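Local coordinates for protein putative alpha-L-fucosidase (Bacteroides thetaiotaomicron, PDB 4H41) that is a putative alpha-L-fucosidase with a TIM-barrel fold, which may release fucose from host glycans, at residues W56-D59 with F60-K64; V102-Y105 with L106-E110; F311-H315 with F316-Q320; L329-R332 with Y333-Y336. All coordinates share one frame; numbering follows the deposited sequence.

Contact 1 of 4, residues W56-D59 with F60-K64; sequences WDLD and FQHMK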
loop_
_atom_site.group_PDB
_atom_site.type_symbol
_atom_site.label_atom_id
_atom_site.label_comp_id
_atom_site.label_asym_id
_atom_site.label_seq_id
_atom_site.Cartn_x
_atom_site.Cartn_y
_atom_site.Cartn_z
ATOM N N TRP B 56 18.864 -0.112 12.620
ATOM C CA TRP B 56 19.797 -0.586 11.581
ATOM C C TRP B 56 20.733 -1.634 12.146
ATOM O O TRP B 56 20.974 -2.651 11.491
ATOM C CB TRP B 56 20.562 0.573 10.956
ATOM C CG TRP B 56 19.793 1.205 9.846
ATOM C CD1 TRP B 56 19.209 2.435 9.834
ATOM C CD2 TRP B 56 19.472 0.593 8.596
ATOM N NE1 TRP B 56 18.581 2.645 8.629
ATOM C CE2 TRP B 56 18.717 1.524 7.854
ATOM C CE3 TRP B 56 19.697 -0.677 8.049
ATOM C CZ2 TRP B 56 18.183 1.220 6.587
ATOM C CZ3 TRP B 56 19.259 -0.926 6.754
ATOM C CH2 TRP B 56 18.503 0.017 6.047
ATOM N N ASP B 57 21.195 -1.470 13.382
ATOM C CA ASP B 57 22.032 -2.480 14.032
ATOM C C ASP B 57 21.285 -3.814 14.120
ATOM O O ASP B 57 21.834 -4.869 13.781
ATOM C CB ASP B 57 22.448 -2.014 15.424
ATOM C CG ASP B 57 23.156 -3.104 16.203
ATOM O OD1 ASP B 57 24.353 -3.337 15.934
ATOM O OD2 ASP B 57 22.484 -3.794 16.990
ATOM N N LEU B 58 20.040 -3.766 14.541
ATOM C CA LEU B 58 19.226 -4.988 14.619
ATOM C C LEU B 58 19.011 -5.606 13.221
ATOM O O LEU B 58 19.080 -6.826 13.068
ATOM C CB LEU B 58 17.892 -4.666 15.288
ATOM C CG LEU B 58 16.854 -5.785 15.364
ATOM C CD1 LEU B 58 17.391 -6.962 16.181
ATOM C CD2 LEU B 58 15.532 -5.271 15.990
ATOM N N ASP B 59 18.814 -4.776 12.190
ATOM C CA ASP B 59 18.658 -5.335 10.847
ATOM C C ASP B 59 19.920 -6.002 10.370
ATOM O O ASP B 59 19.832 -7.064 9.737
ATOM C CB ASP B 59 18.196 -4.299 9.788
ATOM C CG ASP B 59 16.982 -4.837 9.077
ATOM O OD1 ASP B 59 16.087 -5.357 9.761
ATOM O OD2 ASP B 59 16.943 -4.766 7.827
ATOM N N PHE B 60 21.078 -5.457 10.700
ATOM C CA PHE B 60 22.339 -6.095 10.308
ATOM C C PHE B 60 22.462 -7.472 10.984
ATOM O O PHE B 60 23.012 -8.411 10.393
ATOM C CB PHE B 60 23.530 -5.206 10.627
ATOM C CG PHE B 60 23.931 -4.288 9.483
ATOM C CD1 PHE B 60 23.077 -3.269 9.053
ATOM C CD2 PHE B 60 25.168 -4.423 8.859
ATOM C CE1 PHE B 60 23.436 -2.422 8.000
ATOM C CE2 PHE B 60 25.546 -3.545 7.834
ATOM C CZ PHE B 60 24.693 -2.524 7.444
ATOM N N GLN B 61 21.954 -7.608 12.223
ATOM C CA GLN B 61 21.919 -8.900 12.912
ATOM C C GLN B 61 21.016 -9.903 12.174
ATOM O O GLN B 61 21.414 -11.065 12.018
ATOM C CB GLN B 61 21.427 -8.745 14.347
ATOM C CG GLN B 61 22.349 -7.947 15.258
ATOM C CD GLN B 61 21.729 -7.810 16.607
ATOM O OE1 GLN B 61 21.365 -8.818 17.221
ATOM N NE2 GLN B 61 21.645 -6.590 17.137
ATOM N N HIS B 62 19.843 -9.443 11.674
ATOM C CA HIS B 62 18.917 -10.315 10.920
ATOM C C HIS B 62 19.585 -10.742 9.608
ATOM O O HIS B 62 19.436 -11.884 9.176
ATOM C CB HIS B 62 17.535 -9.634 10.625
ATOM C CG HIS B 62 16.692 -9.321 11.836
ATOM N ND1 HIS B 62 16.442 -10.276 12.812
ATOM C CD2 HIS B 62 15.987 -8.207 12.128
ATOM C CE1 HIS B 62 15.653 -9.690 13.703
ATOM N NE2 HIS B 62 15.362 -8.432 13.341
HETATM N N MSE B 63 20.379 -9.840 9.001
HETATM C CA MSE B 63 21.117 -10.153 7.772
HETATM C C MSE B 63 22.191 -11.173 8.024
HETATM O O MSE B 63 22.318 -12.146 7.285
HETATM C CB MSE B 63 21.770 -8.885 7.196
HETATM C CG MSE B 63 20.800 -7.855 6.663
HETATM SE SE MSE B 63 21.862 -6.254 6.265
HETATM C CE MSE B 63 20.416 -4.970 6.166
ATOM N N LYS B 64 22.951 -10.981 9.105
ATOM C CA LYS B 64 24.051 -11.884 9.431
ATOM C C LYS B 64 23.570 -13.301 9.669
ATOM O O LYS B 64 24.227 -14.262 9.238
ATOM C CB LYS B 64 24.794 -11.376 10.669
ATOM C CG LYS B 64 26.097 -12.111 11.000
ATOM C CD LYS B 64 27.171 -11.772 10.014
ATOM C CE LYS B 64 28.507 -12.388 10.327
ATOM N NZ LYS B 64 29.452 -11.988 9.267
#

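Contact 2 of 4, residues V102-Y105 with L106-E110; sequences VDMY and LRLAE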
loop_
_atom_site.group_PDB
_atom_site.type_symbol
_atom_site.label_atom_id
_atom_site.label_comp_id
_atom_site.label_asym_id
_atom_site.label_seq_id
_atom_site.Cartn_x
_atom_site.Cartn_y
_atom_site.Cartn_z
ATOM N N VAL B 102 26.606 7.036 5.670
ATOM C CA VAL B 102 27.813 6.356 5.171
ATOM C C VAL B 102 28.657 5.897 6.377
ATOM O O VAL B 102 29.033 4.724 6.457
ATOM C CB VAL B 102 28.602 7.231 4.183
ATOM C CG1 VAL B 102 29.887 6.552 3.780
ATOM C CG2 VAL B 102 27.765 7.500 2.933
ATOM N N ASP B 103 28.884 6.803 7.333
ATOM C CA ASP B 103 29.599 6.497 8.573
ATOM C C ASP B 103 28.892 5.358 9.308
ATOM O O ASP B 103 29.533 4.399 9.730
ATOM C CB ASP B 103 29.656 7.735 9.479
ATOM C CG ASP B 103 30.063 7.410 10.911
ATOM O OD1 ASP B 103 31.248 7.105 11.132
ATOM O OD2 ASP B 103 29.173 7.386 11.796
HETATM N N MSE B 104 27.568 5.448 9.435
HETATM C CA MSE B 104 26.806 4.447 10.171
HETATM C C MSE B 104 26.921 3.091 9.531
HETATM O O MSE B 104 27.215 2.120 10.232
HETATM C CB MSE B 104 25.317 4.833 10.264
HETATM C CG MSE B 104 24.536 3.928 11.183
HETATM SE SE MSE B 104 22.655 4.214 10.956
HETATM C CE MSE B 104 22.480 3.428 9.161
ATOM N N TYR B 105 26.665 3.003 8.228
ATOM C CA TYR B 105 26.746 1.712 7.536
ATOM C C TYR B 105 28.141 1.134 7.552
ATOM O O TYR B 105 28.285 -0.069 7.697
ATOM C CB TYR B 105 26.257 1.811 6.089
ATOM C CG TYR B 105 24.785 2.081 5.963
ATOM C CD1 TYR B 105 23.849 1.337 6.689
ATOM C CD2 TYR B 105 24.301 3.006 5.046
ATOM C CE1 TYR B 105 22.486 1.531 6.517
ATOM C CE2 TYR B 105 22.934 3.209 4.874
ATOM C CZ TYR B 105 22.034 2.468 5.609
ATOM O OH TYR B 105 20.691 2.645 5.411
ATOM N N LEU B 106 29.167 1.954 7.376
ATOM C CA LEU B 106 30.552 1.459 7.439
ATOM C C LEU B 106 30.861 0.874 8.821
ATOM O O LEU B 106 31.491 -0.185 8.894
ATOM C CB LEU B 106 31.521 2.550 7.075
ATOM C CG LEU B 106 31.599 2.842 5.578
ATOM C CD1 LEU B 106 32.299 4.155 5.317
ATOM C CD2 LEU B 106 32.346 1.754 4.838
ATOM N N ARG B 107 30.396 1.514 9.902
ATOM C CA ARG B 107 30.619 1.011 11.266
ATOM C C ARG B 107 29.848 -0.285 11.489
ATOM O O ARG B 107 30.368 -1.219 12.090
ATOM C CB ARG B 107 30.236 2.057 12.320
ATOM C CG ARG B 107 31.275 3.168 12.430
ATOM C CD ARG B 107 31.014 4.105 13.597
ATOM N NE ARG B 107 29.817 4.917 13.395
ATOM C CZ ARG B 107 28.613 4.693 13.901
ATOM N NH1 ARG B 107 28.396 3.641 14.689
ATOM N NH2 ARG B 107 27.606 5.517 13.620
ATOM N N LEU B 108 28.609 -0.358 10.997
ATOM C CA LEU B 108 27.810 -1.569 11.161
ATOM C C LEU B 108 28.400 -2.712 10.326
ATOM O O LEU B 108 28.461 -3.838 10.808
ATOM C CB LEU B 108 26.344 -1.322 10.787
ATOM C CG LEU B 108 25.589 -0.397 11.731
ATOM C CD1 LEU B 108 24.187 -0.134 11.219
ATOM C CD2 LEU B 108 25.531 -0.972 13.174
ATOM N N ALA B 109 28.859 -2.429 9.096
ATOM C CA ALA B 109 29.486 -3.456 8.260
ATOM C C ALA B 109 30.721 -4.001 8.939
ATOM O O ALA B 109 30.930 -5.221 8.926
ATOM C CB ALA B 109 29.828 -2.908 6.881
ATOM N N GLU B 110 31.505 -3.136 9.596
ATOM C CA GLU B 110 32.698 -3.616 10.280
ATOM C C GLU B 110 32.333 -4.458 11.501
ATOM O O GLU B 110 32.927 -5.512 11.735
ATOM C CB GLU B 110 33.580 -2.449 10.692
ATOM C CG GLU B 110 34.868 -2.907 11.353
ATOM C CD GLU B 110 35.888 -1.828 11.623
ATOM O OE1 GLU B 110 35.619 -0.651 11.281
ATOM O OE2 GLU B 110 36.943 -2.162 12.214
#

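Contact 3 of 4, residues F311-H315 with F316-Q320; sequences FEFSH and FMSPQ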
loop_
_atom_site.group_PDB
_atom_site.type_symbol
_atom_site.label_atom_id
_atom_site.label_comp_id
_atom_site.label_asym_id
_atom_site.label_seq_id
_atom_site.Cartn_x
_atom_site.Cartn_y
_atom_site.Cartn_z
ATOM N N PHE B 311 17.470 -6.584 -3.906
ATOM C CA PHE B 311 16.753 -5.347 -3.593
ATOM C C PHE B 311 15.427 -5.865 -3.016
ATOM O O PHE B 311 14.613 -6.389 -3.773
ATOM C CB PHE B 311 16.552 -4.436 -4.796
ATOM C CG PHE B 311 15.990 -3.096 -4.384
ATOM C CD1 PHE B 311 14.637 -2.941 -4.141
ATOM C CD2 PHE B 311 16.837 -2.041 -4.068
ATOM C CE1 PHE B 311 14.130 -1.762 -3.630
ATOM C CE2 PHE B 311 16.328 -0.845 -3.576
ATOM C CZ PHE B 311 14.974 -0.709 -3.369
ATOM N N GLU B 312 15.179 -5.784 -1.707
ATOM C CA GLU B 312 16.006 -5.186 -0.659
ATOM C C GLU B 312 15.647 -5.840 0.647
ATOM O O GLU B 312 14.457 -5.946 0.955
ATOM C CB GLU B 312 15.750 -3.668 -0.583
ATOM C CG GLU B 312 16.729 -2.933 0.318
ATOM C CD GLU B 312 16.170 -2.117 1.474
ATOM O OE1 GLU B 312 15.005 -2.352 1.853
ATOM O OE2 GLU B 312 16.906 -1.265 2.024
ATOM N N PHE B 313 16.624 -6.265 1.398
ATOM C CA PHE B 313 16.350 -7.001 2.633
ATOM C C PHE B 313 15.510 -6.224 3.634
ATOM O O PHE B 313 14.513 -6.778 4.133
ATOM C CB PHE B 313 17.642 -7.436 3.293
ATOM C CG PHE B 313 17.460 -8.203 4.569
ATOM C CD1 PHE B 313 17.403 -7.544 5.792
ATOM C CD2 PHE B 313 17.397 -9.583 4.564
ATOM C CE1 PHE B 313 17.207 -8.252 6.975
ATOM C CE2 PHE B 313 17.170 -10.284 5.747
ATOM C CZ PHE B 313 17.097 -9.613 6.947
ATOM N N SER B 314 15.929 -5.006 3.988
ATOM C CA SER B 314 15.275 -4.264 5.089
ATOM C C SER B 314 13.756 -4.096 4.933
ATOM O O SER B 314 13.054 -4.117 5.935
ATOM C CB SER B 314 15.932 -2.925 5.321
ATOM O OG SER B 314 17.296 -3.170 5.652
ATOM N N HIS B 315 13.272 -3.814 3.732
ATOM C CA HIS B 315 11.838 -3.674 3.513
ATOM C C HIS B 315 11.158 -4.979 3.206
ATOM O O HIS B 315 9.978 -5.175 3.578
ATOM C CB HIS B 315 11.563 -2.726 2.338
ATOM C CG HIS B 315 11.764 -1.274 2.649
ATOM N ND1 HIS B 315 13.011 -0.699 2.631
ATOM C CD2 HIS B 315 10.855 -0.319 2.953
ATOM C CE1 HIS B 315 12.828 0.582 2.925
ATOM N NE2 HIS B 315 11.541 0.853 3.077
ATOM N N PHE B 316 11.812 -5.829 2.406
ATOM C CA PHE B 316 11.116 -6.964 1.826
ATOM C C PHE B 316 11.428 -8.337 2.401
ATOM O O PHE B 316 10.654 -9.244 2.126
ATOM C CB PHE B 316 11.286 -6.950 0.312
ATOM C CG PHE B 316 10.789 -5.634 -0.253
ATOM C CD1 PHE B 316 9.443 -5.309 -0.215
ATOM C CD2 PHE B 316 11.672 -4.704 -0.784
ATOM C CE1 PHE B 316 8.975 -4.091 -0.713
ATOM C CE2 PHE B 316 11.195 -3.486 -1.307
ATOM C CZ PHE B 316 9.860 -3.178 -1.225
HETATM N N MSE B 317 12.471 -8.503 3.219
HETATM C CA MSE B 317 12.767 -9.782 3.858
HETATM C C MSE B 317 13.029 -9.678 5.329
HETATM O O MSE B 317 13.267 -10.696 5.955
HETATM C CB MSE B 317 13.980 -10.455 3.190
HETATM C CG MSE B 317 13.842 -10.622 1.742
HETATM SE SE MSE B 317 15.417 -11.584 0.987
HETATM C CE MSE B 317 15.228 -13.258 1.993
ATOM N N SER B 318 12.987 -8.508 5.914
ATOM C CA SER B 318 13.375 -8.414 7.312
ATOM C C SER B 318 12.264 -8.688 8.288
ATOM O O SER B 318 11.198 -8.111 8.166
ATOM C CB SER B 318 13.899 -7.017 7.607
ATOM O OG SER B 318 14.157 -6.858 8.999
ATOM N N PRO B 319 12.552 -9.389 9.400
ATOM C CA PRO B 319 11.565 -9.477 10.496
ATOM C C PRO B 319 11.185 -8.123 11.113
ATOM O O PRO B 319 10.133 -7.997 11.742
ATOM C CB PRO B 319 12.315 -10.334 11.562
ATOM C CG PRO B 319 13.275 -11.130 10.793
ATOM C CD PRO B 319 13.752 -10.198 9.684
ATOM N N GLN B 320 12.009 -7.082 10.891
ATOM C CA GLN B 320 11.749 -5.743 11.402
ATOM C C GLN B 320 10.969 -4.864 10.438
ATOM O O GLN B 320 10.519 -3.776 10.833
ATOM C CB GLN B 320 13.115 -5.084 11.681
ATOM C CG GLN B 320 13.023 -3.856 12.554
ATOM C CD GLN B 320 14.375 -3.328 12.973
ATOM O OE1 GLN B 320 14.448 -2.582 13.930
ATOM N NE2 GLN B 320 15.475 -3.638 12.259
#

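Contact 4 of 4, residues L329-R332 with Y333-Y336; sequences LYDR and YREY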
loop_
_atom_site.group_PDB
_atom_site.type_symbol
_atom_site.label_atom_id
_atom_site.label_comp_id
_atom_site.label_asym_id
_atom_site.label_seq_id
_atom_site.Cartn_x
_atom_site.Cartn_y
_atom_site.Cartn_z
ATOM N N LEU B 329 8.295 -13.994 4.911
ATOM C CA LEU B 329 9.187 -14.383 3.806
ATOM C C LEU B 329 10.531 -14.885 4.355
ATOM O O LEU B 329 11.066 -15.887 3.885
ATOM C CB LEU B 329 9.443 -13.225 2.859
ATOM C CG LEU B 329 10.367 -13.521 1.641
ATOM C CD1 LEU B 329 9.931 -14.732 0.871
ATOM C CD2 LEU B 329 10.331 -12.327 0.670
ATOM N N TYR B 330 11.028 -14.196 5.364
ATOM C CA TYR B 330 12.298 -14.566 6.021
ATOM C C TYR B 330 12.203 -15.973 6.594
ATOM O O TYR B 330 13.116 -16.756 6.412
ATOM C CB TYR B 330 12.586 -13.559 7.128
ATOM C CG TYR B 330 13.924 -13.687 7.824
ATOM C CD1 TYR B 330 15.043 -13.019 7.346
ATOM C CD2 TYR B 330 14.020 -14.295 9.065
ATOM C CE1 TYR B 330 16.236 -13.002 8.055
ATOM C CE2 TYR B 330 15.218 -14.304 9.777
ATOM C CZ TYR B 330 16.309 -13.622 9.285
ATOM O OH TYR B 330 17.477 -13.601 10.010
ATOM N N ASP B 331 11.070 -16.305 7.224
ATOM C CA ASP B 331 10.839 -17.646 7.779
ATOM C C ASP B 331 10.761 -18.704 6.676
ATOM O O ASP B 331 11.370 -19.744 6.816
ATOM C CB ASP B 331 9.572 -17.666 8.611
ATOM C CG ASP B 331 9.622 -16.837 9.880
ATOM O OD1 ASP B 331 10.743 -16.437 10.290
ATOM O OD2 ASP B 331 8.531 -16.540 10.436
ATOM N N ARG B 332 10.043 -18.436 5.584
ATOM C CA ARG B 332 9.952 -19.409 4.458
ATOM C C ARG B 332 11.320 -19.632 3.829
ATOM O O ARG B 332 11.662 -20.764 3.455
ATOM C CB ARG B 332 8.968 -18.932 3.383
ATOM C CG ARG B 332 7.531 -18.672 3.822
ATOM C CD ARG B 332 6.722 -19.895 4.251
ATOM N NE ARG B 332 7.108 -20.438 5.558
ATOM C CZ ARG B 332 6.888 -19.873 6.746
ATOM N NH1 ARG B 332 6.216 -18.725 6.843
ATOM N NH2 ARG B 332 7.322 -20.455 7.847
ATOM N N TYR B 333 12.108 -18.554 3.710
ATOM C CA TYR B 333 13.474 -18.581 3.166
ATOM C C TYR B 333 14.380 -19.438 4.038
ATOM O O TYR B 333 15.085 -20.329 3.538
ATOM C CB TYR B 333 13.983 -17.140 3.053
ATOM C CG TYR B 333 15.361 -17.011 2.485
ATOM C CD1 TYR B 333 16.476 -17.077 3.303
ATOM C CD2 TYR B 333 15.560 -16.826 1.121
ATOM C CE1 TYR B 333 17.765 -16.966 2.781
ATOM C CE2 TYR B 333 16.843 -16.658 0.594
ATOM C CZ TYR B 333 17.941 -16.758 1.423
ATOM O OH TYR B 333 19.199 -16.679 0.898
ATOM N N ARG B 334 14.340 -19.229 5.345
ATOM C CA ARG B 334 15.143 -20.032 6.261
ATOM C C ARG B 334 14.767 -21.486 6.241
ATOM O O ARG B 334 15.638 -22.351 6.411
ATOM C CB ARG B 334 15.018 -19.513 7.706
ATOM C CG ARG B 334 15.751 -18.202 7.939
ATOM C CD ARG B 334 16.185 -18.049 9.369
ATOM N NE ARG B 334 15.034 -18.100 10.259
ATOM C CZ ARG B 334 14.737 -19.085 11.108
ATOM N NH1 ARG B 334 15.514 -20.160 11.193
ATOM N NH2 ARG B 334 13.673 -18.994 11.886
ATOM N N GLU B 335 13.468 -21.783 6.092
ATOM C CA GLU B 335 13.032 -23.165 6.031
ATOM C C GLU B 335 13.568 -23.886 4.772
ATOM O O GLU B 335 14.095 -24.987 4.844
ATOM C CB GLU B 335 11.487 -23.230 6.075
ATOM C CG GLU B 335 10.989 -22.978 7.477
ATOM C CD GLU B 335 9.487 -22.899 7.659
ATOM O OE1 GLU B 335 8.768 -22.960 6.638
ATOM O OE2 GLU B 335 9.038 -22.643 8.801
ATOM N N TYR B 336 13.486 -23.242 3.635
ATOM C CA TYR B 336 13.958 -23.796 2.358
ATOM C C TYR B 336 15.450 -23.988 2.325
ATOM O O TYR B 336 15.903 -24.984 1.767
ATOM C CB TYR B 336 13.504 -22.866 1.227
ATOM C CG TYR B 336 13.990 -23.241 -0.153
ATOM C CD1 TYR B 336 13.352 -24.228 -0.900
ATOM C CD2 TYR B 336 15.104 -22.626 -0.709
ATOM C CE1 TYR B 336 13.803 -24.568 -2.179
ATOM C CE2 TYR B 336 15.580 -22.985 -1.975
ATOM C CZ TYR B 336 14.894 -23.908 -2.724
ATOM O OH TYR B 336 15.385 -24.202 -3.975
HETATM O O HOH W 1 13.042 -16.387 11.584
#

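Contact 1 of 4, residues W56-D59 with F60-K64
Trp-56 and Phe-60, one turn apart on a helix, meet obliquely on its packed side, the indole CE3 standing 4.1 Å from Phe-60 CE1. The methyl CE of selenomethionine Met-63 comes to the edge of the indole, 4.2 Å from Trp-56 CZ3, while its selenium lies over the rim of the Phe-60 face; a long unbranched chain suits this slot between flat groups. Asp-59 carries charge into the same side and pays for its burial with bonds to Ser-314, Ser-318 and Gln-320. This is helix 53-65 of the first beta-alpha-beta unit of the barrel, between strands 34-39 and 70-73, packed on helices 101-111 and 313-316. Asp-57 is buried too, beside Leu-20 of the second subunit; its CG, anti to the backbone N (chi1 172°), points the carboxylate toward the next turn, where exposed Gln-61 gives OD2 a bent bond (137°) from NE2 at 2.9 Å, from above the carboxylate plane. With an alanine at Asp-57, the Gln-61 amide would probably be free to turn, and Lys-111 and Tyr-112 would lose the OD1 they bind. Looser still, Leu-58 rests CG against His-62 NE2 at 3.7 Å, an apolar contact beside a partly exposed imidazole.

Contact 2 of 4, residues V102-Y105 with L106-E110
Arg-107 folds back over the preceding turn of its helix to hold Asp-103 four residues earlier, an i to i+4 salt bridge along helix 101-111 of the TIM barrel. Its CB and CG pass the carbonyl oxygen of Asp-103, CG at 3.4 Å from that O, and CD comes 3.9 Å from Asp-103 OD1. A bend at chi3 (-69°) then turns the guanidinium edge toward the carboxylate: NE and NH2 both donate to Asp-103 OD2, each at 3.0 Å, from the same face of the carboxylate, while that oxygen lies in the guanidinium plane. NE also makes a weak bond to OD1. One guanidinium face rests over Met-104, with NH2 3.7 Å from Met-104 CA, and NH1 makes a salt bridge with Glu-53 of helix 53-65. On the buried flanks, Val-102 CG1 and Leu-106 CD1 lie side by side at 3.7 Å, and selenomethionine Met-104 CG meets Leu-108 CD1; these apolar chains pack toward strand 115-119 and helix 53-65. Replacing Arg-107 by leucine would probably leave Asp-103 OD2 without its two donors and Glu-53 without its cationic mate. Because Tyr-154 also binds Asp-103 OD1, both carboxylate oxygens are gripped, which is likely to favour its charged form and fix its rotation.

Contact 3 of 4, residues F311-H315 with F316-Q320
A short helix, 313-316, follows the last strand of the barrel, and the residues flanking it fold together around it. The peptide bond from Phe-311 to Glu-312 is cis, and Glu-312 stands at the N-cap, its OE1 accepting from His-315 N at 2.9 Å in a capping bond. The same oxygen takes a second, shorter bond, 2.7 Å, from His-315 ND1, which lies opposite the first across the carboxylate plane and holds OE1 in the plane of the imidazole. Glutamate suits the place because its reach lets one oxygen serve both a backbone and a ring N-H, while OE2 binds the backbone of Asp-40; His-315 is held at its other nitrogen by the carbonyl of Pro-47.

One turn on, Phe-316 N bonds Glu-312 O. The Phe-316 ring, with CG anti to the carbonyl carbon (chi1 -57°), swings back under His-315, whose CB sits 3.7 Å from the ring centroid in a CH-pi contact. Phe-311 CE1 reaches the edge of this ring, 4.1 Å from Phe-316 CE2. Phe-313 extends the other way: its face covers the backbone where Met-317 joins Ser-318, CD2 lying 3.8 Å from Met-317 CB and CE1 3.6 Å from Ser-318 CB. Ser-318 OG then accepts from Gln-320 N at 2.9 Å, an ST turn, and also binds Asp-59. A strand running into a capped one-turn helix at the C-terminal end of the barrel is in keeping with the loop after the eighth strand of a TIM barrel.

Contact 4 of 4, residues L329-R332 with Y333-Y336
Arg-332 and Glu-335 lie side by side along the helix and join in a salt bridge. The arginine chain, bent at chi2 and chi3 (-67° and 73°), curls so that NE and NH2 both point at Glu-335 OE1, at 3.2 Å and 3.1 Å. Both nitrogens reach it from one face of the carboxylate, well above its plane, while the oxygen stays in the guanidinium plane. NH2 adds a weak bond to Glu-335 OE2. The extended glutamate, its CG packed on Asp-331 O, suits this three-residue spacing, and the third nitrogen, NH1, is taken by the carbonyl of Asn-50 of the third subunit.

A second polar pair is bridged rather than direct. A water donates to Asp-331 OD1 at 2.6 Å and accepts from Arg-334 NH2 at 2.7 Å, lying in the guanidinium plane and at the edge of the Tyr-330 ring. Arg-334 NE passes obliquely beside that ring, 3.8 Å from Tyr-330 CE2, and its NH1 is anchored by Ile-339 O near the C terminus.

Farther out, three tyrosines combine a broad ring with a hydroxyl that reaches distant backbone: Tyr-330 binds the carbonyl of His-62 on helix 53-65, Tyr-333 the N-H of Ile-34 at the start of strand 34-39 and Tyr-336 the N-H of Asn-30. Helix 324-337, the last of the TIM barrel, packs on helix 290-302 through Leu-329, Arg-332, Tyr-333 and Tyr-336.

Overall arrangement
From the N terminus, contact 1 comes first, on the helix after the first barrel strand, then contact 2 on helix 101-111, contact 3 after the eighth strand and contact 4 on the last helix. Each is local and closes no long loop; they follow in series, none nesting or crossing. Contact 1 is their common neighbour: Trp-56 packs edge-to-face on Tyr-105 of contact 2, while buried polar bonds reach contact 3 and a helix carbonyl reaches contact 4. Contacts 3 and 4 also touch, through Met-317 and Tyr-330. Contacts 2 and 4, centres about 27 Å apart, do not. Thus the chain's end is tied to its first helix where the barrel closes.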